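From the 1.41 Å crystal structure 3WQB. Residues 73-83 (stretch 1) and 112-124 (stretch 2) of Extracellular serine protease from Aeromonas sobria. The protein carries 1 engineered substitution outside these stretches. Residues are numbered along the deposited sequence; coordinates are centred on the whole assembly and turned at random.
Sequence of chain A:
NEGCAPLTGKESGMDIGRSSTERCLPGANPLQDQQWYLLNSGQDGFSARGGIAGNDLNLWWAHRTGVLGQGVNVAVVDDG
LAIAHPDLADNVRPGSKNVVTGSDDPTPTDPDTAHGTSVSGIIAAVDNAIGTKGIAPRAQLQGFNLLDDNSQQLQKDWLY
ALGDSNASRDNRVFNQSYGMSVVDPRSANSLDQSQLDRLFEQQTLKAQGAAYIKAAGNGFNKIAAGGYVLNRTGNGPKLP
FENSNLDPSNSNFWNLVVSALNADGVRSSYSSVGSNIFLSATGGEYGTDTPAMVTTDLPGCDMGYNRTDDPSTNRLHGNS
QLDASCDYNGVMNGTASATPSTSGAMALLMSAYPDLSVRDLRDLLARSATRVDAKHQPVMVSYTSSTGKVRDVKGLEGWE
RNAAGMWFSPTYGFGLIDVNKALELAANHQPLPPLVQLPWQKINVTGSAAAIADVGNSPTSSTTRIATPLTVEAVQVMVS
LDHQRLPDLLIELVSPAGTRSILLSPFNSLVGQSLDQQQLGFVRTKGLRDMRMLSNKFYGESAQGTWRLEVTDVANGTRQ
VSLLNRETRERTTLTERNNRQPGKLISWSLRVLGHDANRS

Stretch 1, residues 73-83: NVAVVDDGLAI
Stretch 2 112-124: DTAHGTSVSGIIA

Two consecutive aspartates, D78 and D79, receive the start of a helix, one gripping a histidine side chain and the other the first backbone amides, and the fit is so close that G116 has no room for a side chain: an ideal CB there would lie 1.9 Å from G80 O and 2.9 Å from D79 OD1, a clash with both. The example illustrates a general principle, that the unpaired N-H groups of a helix's first turn are natural partners for a carboxylate, here on a loop that follows a strand.

Stretch 1 runs as an extended strand from N73 to V77 (phi near -100°, psi 102 to 129°), then turns into a loop. The helix begins at H115, with phi -53 to -70° and psi -37 to -51° through I123; D112 to A114 before it are loop or turn. The two axes run nearly antiparallel, at 155°, with a closest approach of 9.0 Å. The CA register pairs V74 with I123 (8.6 Å), V76 with S120 (6.8 Å), D78 with G116 (5.1 Å) and L81 with T117 (4.6 Å), so the backbones converge toward the loop.

D78 (chi1 -150°, t; chi2 -73°) accepts a hydrogen bond at OD1 from H115 ND1, 2.7 Å and nearly linear at 167°, approaching the ring at its edge. H115 has chi1 -170° (t) and chi2 -95°. D78 OD1 also accepts a hydrogen bond from D79 N at 2.7 Å, tying the two aspartates together. D79 (chi1 72°, p; chi2 -1°) spreads its carboxylate across two amides: G116 N donates to OD1 at 2.7 Å and H115 N to OD2 at 3.0 Å. Water 1 extends the network, donating to D79 OD1 (2.9 Å) and T113 O (2.8 Å) while accepting from T117 N (2.9 Å).

G80, at phi 148° and psi 173°, occupies a conformation that itself calls for glycine, since a CB would jam against the preceding carbonyl. Its O meets G116 CA at 3.2 Å in a CA-H...O contact, an approach that the absence of a CB on G116 leaves room for. Beyond it, A82 N donates to T117 OG1 at 2.9 Å; T117 is m.

Along the strand, alternation sends V74 and V76 (both t) toward the helix and A75 away. V76 CG1 meets V119 CG1 at 3.9 Å, and its CG2 lies 4.0 Å from I123 CD1, which also touches V74 CG1 at 3.9 Å. I123 is m, t and V119 t. S120 (m) points toward the strand, its OG donating to G116 O at 2.8 Å, so the hydroxyl has a backbone acceptor within its own helix; L81 CD1 (L81 t, p) lies 3.4 Å from S120 OG.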

ATOM      1  N   ASN A  73      16.711  -8.797   8.400  1.00 11.71           N
ATOM      2  CA  ASN A  73      17.047  -8.324   7.058  1.00 11.61           C
ATOM      3  C   ASN A  73      15.837  -7.660   6.416  1.00 11.14           C
ATOM      4  O   ASN A  73      14.762  -8.268   6.326  1.00 10.94           O
ATOM      5  CB  ASN A  73      17.528  -9.480   6.174  1.00 12.78           C
ATOM      6  CG  ASN A  73      18.870 -10.039   6.608  1.00 13.09           C
ATOM      7  OD1 ASN A  73      19.696  -9.343   7.212  1.00 14.31           O
ATOM      8  ND2 ASN A  73      19.097 -11.311   6.284  1.00 15.33           N
ATOM      9  N   VAL A  74      16.009  -6.405   6.011  1.00 11.33           N
ATOM     10  CA  VAL A  74      14.946  -5.619   5.405  1.00 11.21           C
ATOM     11  C   VAL A  74      15.320  -5.232   3.975  1.00 10.43           C
ATOM     12  O   VAL A  74      16.403  -4.682   3.742  1.00 11.26           O
ATOM     13  CB  VAL A  74      14.662  -4.327   6.215  1.00 11.02           C
ATOM     14  CG1 VAL A  74      13.485  -3.573   5.618  1.00 11.45           C
ATOM     15  CG2 VAL A  74      14.382  -4.634   7.682  1.00 12.23           C
ATOM     16  N   ALA A  75      14.418  -5.501   3.025  1.00 10.47           N
ATOM     17  CA  ALA A  75      14.577  -5.045   1.638  1.00 10.28           C
ATOM     18  C   ALA A  75      13.787  -3.764   1.416  1.00 10.18           C
ATOM     19  O   ALA A  75      12.591  -3.708   1.707  1.00 10.72           O
ATOM     20  CB  ALA A  75      14.099  -6.105   0.665  1.00 10.88           C
ATOM     21  N   VAL A  76      14.452  -2.749   0.876  1.00  9.72           N
ATOM     22  CA  VAL A  76      13.797  -1.502   0.512  1.00  9.69           C
ATOM     23  C   VAL A  76      13.651  -1.472  -1.000  1.00  9.69           C
ATOM     24  O   VAL A  76      14.627  -1.284  -1.737  1.00  9.88           O
ATOM     25  CB  VAL A  76      14.583  -0.291   1.052  1.00  9.83           C
ATOM     26  CG1 VAL A  76      13.945   1.006   0.620  1.00 10.47           C
ATOM     27  CG2 VAL A  76      14.636  -0.357   2.574  1.00 11.38           C
ATOM     28  N   VAL A  77      12.428  -1.719  -1.454  1.00  8.83           N
ATOM     29  CA  VAL A  77      12.108  -1.774  -2.877  1.00  9.30           C
ATOM     30  C   VAL A  77      11.547  -0.395  -3.224  1.00  9.20           C
ATOM     31  O   VAL A  77      10.421  -0.056  -2.887  1.00  9.89           O
ATOM     32  CB  VAL A  77      11.118  -2.925  -3.176  1.00  9.07           C
ATOM     33  CG1 VAL A  77      10.853  -3.046  -4.675  1.00 10.04           C
ATOM     34  CG2 VAL A  77      11.657  -4.248  -2.617  1.00 10.36           C
ATOM     35  N   ASP A  78      12.370   0.429  -3.855  1.00  9.24           N
ATOM     36  CA  ASP A  78      12.056   1.853  -3.928  1.00  9.40           C
ATOM     37  C   ASP A  78      12.812   2.510  -5.090  1.00  9.98           C
ATOM     38  O   ASP A  78      13.096   1.847  -6.079  1.00 10.15           O
ATOM     39  CB  ASP A  78      12.365   2.503  -2.567  1.00  9.54           C
ATOM     40  CG  ASP A  78      11.472   3.681  -2.254  1.00 10.42           C
ATOM     41  OD1 ASP A  78      11.653   4.746  -2.879  1.00 11.45           O
ATOM     42  OD2 ASP A  78      10.605   3.559  -1.358  1.00 11.61           O
ATOM     43  N   ASP A  79      13.120   3.804  -4.992  1.00 10.57           N
ATOM     44  CA  ASP A  79      13.744   4.513  -6.111  1.00 11.16           C
ATOM     45  C   ASP A  79      15.269   4.416  -6.126  1.00 11.98           C
ATOM     46  O   ASP A  79      15.911   4.890  -7.060  1.00 12.84           O
ATOM     47  CB  ASP A  79      13.283   5.978  -6.148  1.00 11.06           C
ATOM     48  CG  ASP A  79      13.869   6.822  -5.019  1.00 11.34           C
ATOM     49  OD1 ASP A  79      14.625   6.293  -4.170  1.00 12.56           O
ATOM     50  OD2 ASP A  79      13.591   8.044  -4.999  1.00 12.96           O
ATOM     51  N   GLY A  80      15.838   3.775  -5.110  1.00 11.88           N
ATOM     52  CA  GLY A  80      17.280   3.816  -4.911  1.00 12.53           C
ATOM     53  C   GLY A  80      17.648   3.756  -3.446  1.00 12.04           C
ATOM     54  O   GLY A  80      16.780   3.786  -2.571  1.00 12.49           O
ATOM     55  N   LEU A  81      18.945   3.642  -3.186  1.00 11.64           N
ATOM     56  CA  LEU A  81      19.482   3.682  -1.836  1.00 12.04           C
ATOM     57  C   LEU A  81      20.939   4.077  -1.942  1.00 11.65           C
ATOM     58  O   LEU A  81      21.724   3.380  -2.589  1.00 11.57           O
ATOM     59  CB  LEU A  81      19.353   2.310  -1.158  1.00 12.53           C
ATOM     60  CG  LEU A  81      20.039   2.098   0.203  1.00 15.58           C
ATOM     61  CD1 LEU A  81      19.729   3.183   1.222  1.00 17.27           C
ATOM     62  CD2 LEU A  81      19.713   0.708   0.766  1.00 16.92           C
ATOM     63  N   ALA A  82      21.296   5.192  -1.310  1.00 11.55           N
ATOM     64  CA  ALA A  82      22.687   5.651  -1.293  1.00 11.83           C
ATOM     65  C   ALA A  82      23.454   4.823  -0.257  1.00 12.20           C
ATOM     66  O   ALA A  82      23.586   5.208   0.912  1.00 12.59           O
ATOM     67  CB  ALA A  82      22.756   7.125  -0.981  1.00 12.23           C
ATOM     68  N   ILE A  83      23.940   3.669  -0.702  1.00 12.04           N
ATOM     69  CA  ILE A  83      24.536   2.670   0.188  1.00 12.72           C
ATOM     70  C   ILE A  83      25.819   3.117   0.890  1.00 12.88           C
ATOM     71  O   ILE A  83      26.206   2.513   1.892  1.00 13.74           O
ATOM     72  CB  ILE A  83      24.757   1.307  -0.521  1.00 12.70           C
ATOM     73  CG1 ILE A  83      25.611   1.466  -1.788  1.00 13.52           C
ATOM     74  CG2 ILE A  83      23.418   0.627  -0.800  1.00 13.70           C
ATOM     75  CD1 ILE A  83      26.245   0.172  -2.261  1.00 15.15           C
ATOM     76  N   ASP A 112      16.753  14.427  -7.222  1.00 13.60           N
ATOM     77  CA  ASP A 112      15.460  14.333  -6.532  1.00 14.53           C
ATOM     78  C   ASP A 112      15.035  12.934  -6.131  1.00 13.63           C
ATOM     79  O   ASP A 112      14.007  12.759  -5.476  1.00 14.27           O
ATOM     80  CB  ASP A 112      14.336  15.034  -7.283  1.00 16.40           C
ATOM     81  CG  ASP A 112      13.854  16.265  -6.544  1.00 21.00           C
ATOM     82  OD1 ASP A 112      13.475  16.152  -5.352  1.00 24.52           O
ATOM     83  OD2 ASP A 112      13.884  17.348  -7.141  1.00 25.86           O
ATOM     84  N   THR A 113      15.859  11.951  -6.471  1.00 13.07           N
ATOM     85  CA  THR A 113      15.536  10.538  -6.258  1.00 12.85           C
ATOM     86  C   THR A 113      16.043  10.114  -4.863  1.00 12.18           C
ATOM     87  O   THR A 113      16.897   9.233  -4.717  1.00 12.02           O
ATOM     88  CB  THR A 113      16.074   9.703  -7.463  1.00 13.04           C
ATOM     89  OG1 THR A 113      15.450  10.184  -8.656  1.00 13.93           O
ATOM     90  CG2 THR A 113      15.741   8.249  -7.358  1.00 13.60           C
ATOM     91  N   ALA A 114      15.486  10.768  -3.843  1.00 12.22           N
ATOM     92  CA  ALA A 114      15.922  10.653  -2.443  1.00 11.92           C
ATOM     93  C   ALA A 114      14.981   9.797  -1.608  1.00 11.66           C
ATOM     94  O   ALA A 114      15.174   9.632  -0.405  1.00 12.09           O
ATOM     95  CB  ALA A 114      16.031  12.050  -1.814  1.00 13.16           C
ATOM     96  N   HIS A 115      13.953   9.266  -2.250  1.00 10.97           N
ATOM     97  CA  HIS A 115      12.846   8.648  -1.555  1.00 10.26           C
ATOM     98  C   HIS A 115      13.284   7.371  -0.823  1.00  9.85           C
ATOM     99  O   HIS A 115      13.010   7.199   0.375  1.00  9.96           O
ATOM    100  CB  HIS A 115      11.763   8.390  -2.604  1.00 10.01           C
ATOM    101  CG  HIS A 115      10.441   7.974  -2.058  1.00  9.87           C
ATOM    102  ND1 HIS A 115      10.062   6.654  -1.948  1.00 10.86           N
ATOM    103  CD2 HIS A 115       9.374   8.708  -1.669  1.00 11.05           C
ATOM    104  CE1 HIS A 115       8.827   6.589  -1.486  1.00 10.94           C
ATOM    105  NE2 HIS A 115       8.378   7.824  -1.327  1.00 11.48           N
ATOM    106  N   GLY A 116      13.983   6.493  -1.528  1.00 10.11           N
ATOM    107  CA  GLY A 116      14.406   5.209  -0.973  1.00 10.07           C
ATOM    108  C   GLY A 116      15.423   5.369   0.146  1.00  9.99           C
ATOM    109  O   GLY A 116      15.428   4.602   1.111  1.00 10.08           O
ATOM    110  N   THR A 117      16.311   6.349  -0.001  1.00 10.25           N
ATOM    111  CA  THR A 117      17.316   6.641   1.008  1.00 10.46           C
ATOM    112  C   THR A 117      16.655   7.200   2.269  1.00 10.19           C
ATOM    113  O   THR A 117      17.016   6.834   3.392  1.00 10.90           O
ATOM    114  CB  THR A 117      18.385   7.577   0.423  1.00 10.18           C
ATOM    115  OG1 THR A 117      19.005   6.914  -0.686  1.00 10.82           O
ATOM    116  CG2 THR A 117      19.449   7.948   1.451  1.00 11.04           C
ATOM    117  N   SER A 118      15.659   8.060   2.076  1.00  9.81           N
ATOM    118  CA  SER A 118      14.885   8.589   3.202  1.00 10.08           C
ATOM    119  C   SER A 118      14.110   7.485   3.935  1.00  9.87           C
ATOM    120  O   SER A 118      14.108   7.425   5.161  1.00 10.22           O
ATOM    121  CB  SER A 118      13.945   9.699   2.726  1.00 10.38           C
ATOM    122  OG  SER A 118      14.663  10.812   2.210  1.00 11.09           O
ATOM    123  N   VAL A 119      13.450   6.623   3.167  1.00  9.42           N
ATOM    124  CA  VAL A 119      12.783   5.428   3.704  1.00  9.58           C
ATOM    125  C   VAL A 119      13.749   4.586   4.542  1.00  9.73           C
ATOM    126  O   VAL A 119      13.440   4.206   5.680  1.00 10.17           O
ATOM    127  CB  VAL A 119      12.185   4.584   2.538  1.00  9.20           C
ATOM    128  CG1 VAL A 119      11.793   3.178   2.980  1.00  9.65           C
ATOM    129  CG2 VAL A 119      10.983   5.291   1.938  1.00 10.11           C
ATOM    130  N   SER A 120      14.925   4.308   3.971  1.00  9.89           N
ATOM    131  CA  SER A 120      15.906   3.457   4.615  1.00 10.23           C
ATOM    132  C   SER A 120      16.358   3.978   5.972  1.00 10.31           C
ATOM    133  O   SER A 120      16.501   3.200   6.915  1.00 10.45           O
ATOM    134  CB  SER A 120      17.106   3.216   3.696  1.00 10.13           C
ATOM    135  OG  SER A 120      16.681   2.522   2.536  1.00 11.54           O
ATOM    136  N   GLY A 121      16.545   5.291   6.079  1.00 10.35           N
ATOM    137  CA  GLY A 121      16.969   5.901   7.333  1.00 10.34           C
ATOM    138  C   GLY A 121      15.932   5.800   8.437  1.00  9.94           C
ATOM    139  O   GLY A 121      16.281   5.632   9.604  1.00 10.38           O
ATOM    140  N   ILE A 122      14.655   5.927   8.079  1.00  9.69           N
ATOM    141  CA  ILE A 122      13.587   5.749   9.051  1.00  9.33           C
ATOM    142  C   ILE A 122      13.704   4.351   9.675  1.00  9.65           C
ATOM    143  O   ILE A 122      13.567   4.188  10.893  1.00 10.44           O
ATOM    144  CB  ILE A 122      12.211   5.988   8.410  1.00  9.27           C
ATOM    145  CG1 ILE A 122      12.056   7.472   8.060  1.00  9.12           C
ATOM    146  CG2 ILE A 122      11.079   5.496   9.323  1.00  9.60           C
ATOM    147  CD1 ILE A 122      10.913   7.747   7.103  1.00 10.63           C
ATOM    148  N   ILE A 123      13.969   3.352   8.842  1.00  9.57           N
ATOM    149  CA  ILE A 123      14.109   1.988   9.339  1.00  9.96           C
ATOM    150  C   ILE A 123      15.369   1.777  10.156  1.00 10.13           C
ATOM    151  O   ILE A 123      15.305   1.260  11.274  1.00 10.84           O
ATOM    152  CB  ILE A 123      14.097   0.954   8.198  1.00  9.51           C
ATOM    153  CG1 ILE A 123      12.867   1.129   7.307  1.00 10.21           C
ATOM    154  CG2 ILE A 123      14.136  -0.464   8.760  1.00 10.91           C
ATOM    155  CD1 ILE A 123      12.849   0.230   6.106  1.00 11.02           C
ATOM    156  N   ALA A 124      16.512   2.175   9.603  1.00  9.87           N
ATOM    157  CA  ALA A 124      17.779   1.639  10.083  1.00 10.56           C
ATOM    158  C   ALA A 124      18.971   2.598   9.999  1.00 10.45           C
ATOM    159  O   ALA A 124      20.107   2.160   9.811  1.00 11.10           O
ATOM    160  CB  ALA A 124      18.086   0.326   9.361  1.00 11.20           C
TER
HETATM  161  O   HOH W   1      17.000   7.222  -2.723  1.00 12.79           O